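Local coordinates for protein cyclopropane mycolic acid synthase 1 (PDB 1KPG) that converts a double bond of alpha mycolic acids into a cyclopropane ring, using S-adenosyl-L-methionine as the source of the methylene group, at residues T67-G72 with V91-S96. Sequence-based numbering, arbitrary orientation.
Sequences TLLDVG and VGLTLS. With SAH (S-adenosyl-L-homocysteine), chain F.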
loop_
_atom_site.group_PDB
_atom_site.type_symbol
_atom_site.label_atom_id
_atom_site.label_comp_id
_atom_site.label_asym_id
_atom_site.label_seq_id
_atom_site.Cartn_x
_atom_site.Cartn_y
_atom_site.Cartn_z
ATOM N N THR A 67 -18.249 2.490 -9.415
ATOM C CA THR A 67 -17.090 1.731 -9.869
ATOM C C THR A 67 -15.897 2.250 -9.097
ATOM O O THR A 67 -15.525 3.423 -9.212
ATOM C CB THR A 67 -16.826 1.905 -11.378
ATOM O OG1 THR A 67 -17.870 1.266 -12.119
ATOM C CG2 THR A 67 -15.486 1.277 -11.764
ATOM N N LEU A 68 -15.308 1.377 -8.292
ATOM C CA LEU A 68 -14.156 1.751 -7.490
ATOM C C LEU A 68 -12.860 1.282 -8.140
ATOM O O LEU A 68 -12.758 0.139 -8.581
ATOM C CB LEU A 68 -14.264 1.139 -6.092
ATOM C CG LEU A 68 -12.974 1.250 -5.270
ATOM C CD1 LEU A 68 -12.751 2.696 -4.828
ATOM C CD2 LEU A 68 -13.069 0.327 -4.072
ATOM N N LEU A 69 -11.874 2.170 -8.196
ATOM C CA LEU A 69 -10.577 1.839 -8.768
ATOM C C LEU A 69 -9.556 1.648 -7.654
ATOM O O LEU A 69 -9.314 2.566 -6.870
ATOM C CB LEU A 69 -10.097 2.961 -9.685
ATOM C CG LEU A 69 -8.688 2.806 -10.260
ATOM C CD1 LEU A 69 -8.656 1.632 -11.216
ATOM C CD2 LEU A 69 -8.292 4.090 -10.984
ATOM N N ASP A 70 -8.960 0.459 -7.585
ATOM C CA ASP A 70 -7.945 0.174 -6.576
ATOM C C ASP A 70 -6.585 0.173 -7.262
ATOM O O ASP A 70 -6.249 -0.761 -7.996
ATOM C CB ASP A 70 -8.178 -1.197 -5.919
ATOM C CG ASP A 70 -7.270 -1.423 -4.712
ATOM O OD1 ASP A 70 -6.228 -0.744 -4.609
ATOM O OD2 ASP A 70 -7.591 -2.283 -3.864
ATOM N N VAL A 71 -5.815 1.231 -7.038
ATOM C CA VAL A 71 -4.486 1.350 -7.639
ATOM C C VAL A 71 -3.468 0.659 -6.742
ATOM O O VAL A 71 -3.133 1.166 -5.672
ATOM C CB VAL A 71 -4.094 2.834 -7.824
ATOM C CG1 VAL A 71 -2.680 2.943 -8.383
ATOM C CG2 VAL A 71 -5.078 3.507 -8.759
ATOM N N GLY A 72 -2.981 -0.496 -7.196
ATOM C CA GLY A 72 -2.026 -1.276 -6.423
ATOM C C GLY A 72 -2.830 -2.203 -5.528
ATOM O O GLY A 72 -2.651 -2.218 -4.314
ATOM N N VAL A 91 -12.270 -2.265 -10.126
ATOM C CA VAL A 91 -11.188 -2.456 -11.073
ATOM C C VAL A 91 -9.903 -2.337 -10.265
ATOM O O VAL A 91 -9.674 -1.336 -9.588
ATOM C CB VAL A 91 -11.185 -1.389 -12.179
ATOM C CG1 VAL A 91 -10.048 -1.658 -13.143
ATOM C CG2 VAL A 91 -12.519 -1.404 -12.913
ATOM N N GLY A 92 -9.080 -3.376 -10.308
ATOM C CA GLY A 92 -7.837 -3.343 -9.565
ATOM C C GLY A 92 -6.649 -3.399 -10.493
ATOM O O GLY A 92 -6.646 -4.161 -11.457
ATOM N N LEU A 93 -5.647 -2.580 -10.197
ATOM C CA LEU A 93 -4.422 -2.513 -10.982
ATOM C C LEU A 93 -3.220 -2.977 -10.156
ATOM O O LEU A 93 -3.070 -2.593 -8.999
ATOM C CB LEU A 93 -4.184 -1.074 -11.444
ATOM C CG LEU A 93 -4.920 -0.510 -12.667
ATOM C CD1 LEU A 93 -6.292 -1.127 -12.829
ATOM C CD2 LEU A 93 -4.997 1.011 -12.528
ATOM N N THR A 94 -2.365 -3.796 -10.759
ATOM C CA THR A 94 -1.160 -4.283 -10.087
ATOM C C THR A 94 -0.091 -4.606 -11.115
ATOM O O THR A 94 -0.409 -4.979 -12.243
ATOM C CB THR A 94 -1.425 -5.560 -9.260
ATOM O OG1 THR A 94 -0.221 -5.950 -8.588
ATOM C CG2 THR A 94 -1.886 -6.699 -10.163
ATOM N N LEU A 95 1.173 -4.451 -10.730
ATOM C CA LEU A 95 2.279 -4.750 -11.635
ATOM C C LEU A 95 2.820 -6.141 -11.345
ATOM O O LEU A 95 3.722 -6.622 -12.033
ATOM C CB LEU A 95 3.403 -3.714 -11.481
ATOM C CG LEU A 95 3.033 -2.248 -11.735
ATOM C CD1 LEU A 95 4.296 -1.387 -11.725
ATOM C CD2 LEU A 95 2.328 -2.116 -13.080
ATOM N N SER A 96 2.251 -6.785 -10.328
ATOM C CA SER A 96 2.659 -8.123 -9.917
ATOM C C SER A 96 1.891 -9.220 -10.647
ATOM O O SER A 96 0.660 -9.228 -10.652
ATOM C CB SER A 96 2.468 -8.284 -8.403
ATOM O OG SER A 96 2.554 -9.643 -8.013
HETATM N N SAH F . -2.941 -2.222 -1.720
HETATM C CA SAH F . -2.537 -3.581 -1.349
HETATM C CB SAH F . -1.124 -3.928 -1.853
HETATM C CG SAH F . 0.048 -3.034 -1.381
HETATM S SD SAH F . 1.659 -3.579 -2.009
HETATM C C SAH F . -2.583 -3.776 0.170
HETATM O O SAH F . -2.649 -2.758 0.890
HETATM O OXT SAH F . -2.539 -4.943 0.626
HETATM C "C5'" SAH F . 2.042 -2.356 -3.305
HETATM C "C4'" SAH F . 1.121 -2.565 -4.500
HETATM O "O4'" SAH F . 1.085 -1.460 -5.441
HETATM C "C3'" SAH F . 1.452 -3.810 -5.321
HETATM O "O3'" SAH F . 0.224 -4.511 -5.594
HETATM C "C2'" SAH F . 2.085 -3.242 -6.574
HETATM O "O2'" SAH F . 1.989 -4.159 -7.660
HETATM C "C1'" SAH F . 1.287 -2.000 -6.761
HETATM N N9 SAH F . 1.869 -0.985 -7.657
HETATM C C8 SAH F . 3.190 -0.287 -7.604
HETATM N N7 SAH F . 3.382 0.568 -8.556
HETATM C C5 SAH F . 2.187 0.490 -9.308
HETATM C C6 SAH F . 1.743 1.173 -10.487
HETATM N N6 SAH F . 2.492 2.097 -11.118
HETATM N N1 SAH F . 0.497 0.866 -10.982
HETATM C C2 SAH F . -0.269 -0.057 -10.360
HETATM N N3 SAH F . 0.026 -0.764 -9.256
HETATM C C4 SAH F . 1.276 -0.445 -8.772
#
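Leu69 and Leu93 meet on one face of a parallel strand pair that opens, at its C-terminal end, into a cofactor site. CD1 of Leu69 lies 3.9 Å from CD2 of Leu93 and also meets CB of Val91 (4.1 Å). The first torsion of Leu69 (175°) sets CG opposite the backbone N, and from there its end comes nearer the neighbouring strand. The backbones behind these side chains form a parallel ladder. Val91 N donates to Leu68 O, Asp70 N to Val91 O (2.8 Å, almost straight at 172°) and Leu93 N to Asp70 O. The last rung, Gly72 N to Leu93 O, is more bent (132°), as strand 67-71 gives way to the glycine-rich loop. Val91 thus bonds to Leu68 and Asp70, on either side of Leu69, and Leu93 to Asp70 and Gly72, on either side of Val71.

At their C-terminal ends the two segments grip S-adenosyl-L-homocysteine. Gly72 O accepts from the ligand's amino N at 2.6 Å. Ribose O2' donates to Thr94 OG1 (3.0 Å). The same ribose oxygen accepts from Leu95 N, while CD1 of Leu95 packs 3.7 Å from adenine C5. Thr94 OG1 is itself positioned by an ST turn, accepting from Ser96 N, and Ser96 caps the following helix 97-108.

This is the first beta-alpha-beta unit of a Rossmann-like methyltransferase fold, with helix 77-86 as the crossover. Phe126 touches Leu69, Val91 and Leu93, Asp70 faces helix 77-86, and strand 67-71 pairs along its other edge with strand 132-136, as strand 89-94 does with strand 116-120.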